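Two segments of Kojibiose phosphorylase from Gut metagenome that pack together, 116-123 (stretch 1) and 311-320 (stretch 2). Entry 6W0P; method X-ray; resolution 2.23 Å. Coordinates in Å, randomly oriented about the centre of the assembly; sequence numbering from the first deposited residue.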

# COMPACT_ATOMS: atom_id res chain seq x y z
N ILE A 116 -3.54 -36.04 -25.78
CA ILE A 116 -4.35 -36.93 -24.90
C ILE A 116 -3.79 -36.93 -23.48
O ILE A 116 -2.59 -37.19 -23.31
CB ILE A 116 -4.40 -38.37 -25.45
CG1 ILE A 116 -4.91 -38.39 -26.89
CG2 ILE A 116 -5.24 -39.24 -24.54
CD1 ILE A 116 -4.75 -39.72 -27.58
N LEU A 117 -4.64 -36.68 -22.49
CA LEU A 117 -4.32 -36.99 -21.08
C LEU A 117 -5.23 -38.15 -20.70
O LEU A 117 -6.46 -38.01 -20.82
CB LEU A 117 -4.53 -35.73 -20.22
CG LEU A 117 -4.45 -35.95 -18.71
CD1 LEU A 117 -3.06 -36.36 -18.29
CD2 LEU A 117 -4.86 -34.70 -17.95
N ASP A 118 -4.66 -39.29 -20.32
CA ASP A 118 -5.48 -40.45 -19.89
C ASP A 118 -5.67 -40.38 -18.37
O ASP A 118 -4.71 -40.57 -17.63
CB ASP A 118 -4.85 -41.77 -20.34
CG ASP A 118 -5.84 -42.91 -20.31
OD1 ASP A 118 -6.62 -42.95 -19.33
OD2 ASP A 118 -5.83 -43.73 -21.28
N LEU A 119 -6.88 -40.13 -17.91
CA LEU A 119 -7.16 -39.92 -16.47
C LEU A 119 -7.00 -41.23 -15.68
O LEU A 119 -6.98 -41.14 -14.44
CB LEU A 119 -8.55 -39.33 -16.30
CG LEU A 119 -8.83 -38.01 -17.01
CD1 LEU A 119 -10.28 -37.64 -16.80
CD2 LEU A 119 -7.91 -36.88 -16.53
N ARG A 120 -6.79 -42.39 -16.32
CA ARG A 120 -6.64 -43.68 -15.60
C ARG A 120 -5.17 -44.04 -15.38
O ARG A 120 -4.92 -44.98 -14.61
CB ARG A 120 -7.35 -44.80 -16.36
CG ARG A 120 -8.79 -44.46 -16.72
CD ARG A 120 -9.29 -45.30 -17.87
NE ARG A 120 -8.58 -44.95 -19.08
CZ ARG A 120 -8.91 -45.42 -20.29
NH1 ARG A 120 -9.94 -46.24 -20.41
NH2 ARG A 120 -8.22 -45.05 -21.36
N SER A 121 -4.23 -43.34 -16.02
CA SER A 121 -2.78 -43.68 -16.01
C SER A 121 -1.90 -42.44 -15.79
O SER A 121 -0.79 -42.58 -15.25
CB SER A 121 -2.38 -44.40 -17.28
OG SER A 121 -2.45 -43.54 -18.41
N GLY A 122 -2.39 -41.27 -16.14
CA GLY A 122 -1.56 -40.06 -16.14
C GLY A 122 -0.65 -40.09 -17.35
O GLY A 122 0.33 -39.39 -17.33
N LEU A 123 -0.98 -40.91 -18.36
CA LEU A 123 -0.26 -40.94 -19.65
C LEU A 123 -0.62 -39.66 -20.40
O LEU A 123 -1.83 -39.38 -20.61
CB LEU A 123 -0.62 -42.18 -20.47
CG LEU A 123 0.02 -42.17 -21.86
CD1 LEU A 123 1.53 -42.11 -21.73
CD2 LEU A 123 -0.37 -43.38 -22.70
N GLN A 311 -19.44 -35.66 -16.31
CA GLN A 311 -18.72 -36.92 -16.00
C GLN A 311 -17.23 -36.69 -16.28
O GLN A 311 -16.41 -37.07 -15.43
CB GLN A 311 -19.28 -38.12 -16.78
CG GLN A 311 -18.46 -39.38 -16.57
CD GLN A 311 -18.53 -39.89 -15.15
OE1 GLN A 311 -19.36 -40.74 -14.84
NE2 GLN A 311 -17.68 -39.36 -14.26
N GLN A 312 -16.89 -36.09 -17.42
CA GLN A 312 -15.48 -35.78 -17.76
C GLN A 312 -14.95 -34.80 -16.73
O GLN A 312 -13.86 -35.05 -16.21
CB GLN A 312 -15.33 -35.18 -19.16
CG GLN A 312 -13.89 -34.81 -19.51
CD GLN A 312 -13.81 -34.28 -20.92
OE1 GLN A 312 -14.59 -33.40 -21.30
NE2 GLN A 312 -12.89 -34.83 -21.73
N GLY A 313 -15.67 -33.72 -16.45
CA GLY A 313 -15.22 -32.67 -15.52
C GLY A 313 -14.89 -33.25 -14.16
O GLY A 313 -13.72 -33.08 -13.69
N ILE A 314 -15.86 -33.92 -13.52
CA ILE A 314 -15.61 -34.40 -12.13
C ILE A 314 -14.39 -35.34 -12.12
O ILE A 314 -13.62 -35.30 -11.14
CB ILE A 314 -16.85 -35.06 -11.49
CG1 ILE A 314 -16.61 -35.24 -10.00
CG2 ILE A 314 -17.23 -36.38 -12.15
CD1 ILE A 314 -16.17 -33.98 -9.30
N ARG A 315 -14.24 -36.19 -13.12
CA ARG A 315 -13.13 -37.17 -13.11
C ARG A 315 -11.82 -36.41 -13.37
O ARG A 315 -10.81 -36.72 -12.72
CB ARG A 315 -13.41 -38.32 -14.07
CG ARG A 315 -12.54 -39.53 -13.75
CD ARG A 315 -12.92 -40.72 -14.59
NE ARG A 315 -14.01 -41.46 -13.99
CZ ARG A 315 -15.16 -41.77 -14.58
NH1 ARG A 315 -15.43 -41.36 -15.82
NH2 ARG A 315 -16.04 -42.49 -13.90
N TYR A 316 -11.87 -35.37 -14.19
CA TYR A 316 -10.70 -34.50 -14.39
C TYR A 316 -10.32 -33.90 -13.03
O TYR A 316 -9.11 -33.92 -12.67
CB TYR A 316 -10.96 -33.44 -15.47
CG TYR A 316 -9.81 -32.49 -15.63
CD1 TYR A 316 -8.65 -32.86 -16.29
CD2 TYR A 316 -9.85 -31.24 -15.05
CE1 TYR A 316 -7.57 -31.99 -16.39
CE2 TYR A 316 -8.80 -30.35 -15.17
CZ TYR A 316 -7.64 -30.73 -15.83
OH TYR A 316 -6.60 -29.86 -15.89
N CYS A 317 -11.30 -33.32 -12.31
CA CYS A 317 -11.10 -32.68 -10.98
C CYS A 317 -10.50 -33.68 -9.98
O CYS A 317 -9.50 -33.35 -9.34
CB CYS A 317 -12.41 -32.11 -10.42
SG CYS A 317 -13.03 -30.68 -11.35
N LEU A 318 -11.05 -34.89 -9.87
CA LEU A 318 -10.49 -35.93 -8.98
C LEU A 318 -9.03 -36.23 -9.41
O LEU A 318 -8.16 -36.36 -8.52
CB LEU A 318 -11.36 -37.19 -9.00
CG LEU A 318 -12.80 -36.97 -8.52
CD1 LEU A 318 -13.52 -38.29 -8.32
CD2 LEU A 318 -12.86 -36.16 -7.23
N PHE A 319 -8.78 -36.30 -10.71
CA PHE A 319 -7.43 -36.60 -11.25
C PHE A 319 -6.43 -35.57 -10.73
O PHE A 319 -5.36 -35.98 -10.22
CB PHE A 319 -7.47 -36.69 -12.77
CG PHE A 319 -6.11 -36.90 -13.39
CD1 PHE A 319 -5.57 -38.17 -13.48
CD2 PHE A 319 -5.36 -35.82 -13.82
CE1 PHE A 319 -4.31 -38.35 -14.01
CE2 PHE A 319 -4.11 -36.01 -14.38
CZ PHE A 319 -3.58 -37.28 -14.47
N GLN A 320 -6.75 -34.28 -10.84
CA GLN A 320 -5.86 -33.16 -10.40
C GLN A 320 -5.70 -33.14 -8.87
O GLN A 320 -4.63 -32.69 -8.38
CB GLN A 320 -6.39 -31.82 -10.92
CG GLN A 320 -6.27 -31.67 -12.43
CD GLN A 320 -4.84 -31.76 -12.91
OE1 GLN A 320 -3.87 -31.71 -12.14
NE2 GLN A 320 -4.68 -31.90 -14.22

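Shape complementarity can join a strand-ended turn to a helix without a hydrogen bond between them, as this pair of segments from kojibiose phosphorylase illustrates. No hydrogen bond crosses between the stretches; about 335 Å² of surface, summed over both sides, is buried, mainly by apolar side chains and by their packing against backbone. The strand 116-118 and the helix 311-320 run at 72° to each other, with axes no closer than 11.3 Å, so side chains must fill the gap.

The principal bump on the first stretch is Leu119. Its CA-to-CB bond points sideways, but with chi1 in m and chi2 in t the end of the side chain comes nearer the helix and settles among Gln312, Arg315, Tyr316 and Phe319. Leu119 CD1 reaches the helix backbone, 3.8 Å from Tyr316 N and 4.0 Å from Arg315 C. Leu119 CD2 lies over one face of the Phe319 ring, 4.0 Å from its centroid in a CH-pi contact. The same methyl, Leu119 CD2, also approaches Tyr316 CD1 at 4.1 Å. A branched leucine suits this hollow because its two methyls touch different parts of the wall.

Phe319 is the answering bump. Its CA-to-CB bond points toward the turn, and chi1 in t carries the ring into a hollow lined by backbone atoms of the turn and by the Leu117 and Leu119 side chains. Leu119 O stands 3.4 Å from Phe319 CD1, while Gly122 CA meets the ring edge, 3.8 Å from Phe319 CZ. Leu117 adds a further wall: its CA-to-CB bond points toward the helix, and Leu117 CD2 lies 3.9 Å from Phe319 CE2 and 4.1 Å from Tyr316 CE1, at the edge of the tyrosine ring. One methyl thus bridges two aromatic side chains; Tyr316 and Phe319, three residues apart on the helix, both come within reach of it.

Gly122 fits its place through its backbone: its positive phi of 75° by itself favours glycine. Its packing at the ring edge is a separate matter and gives no steric reason for the choice.

The hollow keeps its form through bonds within the turn. Asp118 O accepts from Ser121 N at 3.2 Å and from Gly122 N at 2.8 Å, and Asp118 N donates to Leu123 O at 2.8 Å. The Asp118 side chain, whose CA-to-CB bond points away from the helix, forms a salt bridge with Arg120, with NH2 of Arg120 2.7 Å from OD2 of Asp118. Charge braces the turn, while the leucines and aromatic rings make the joint.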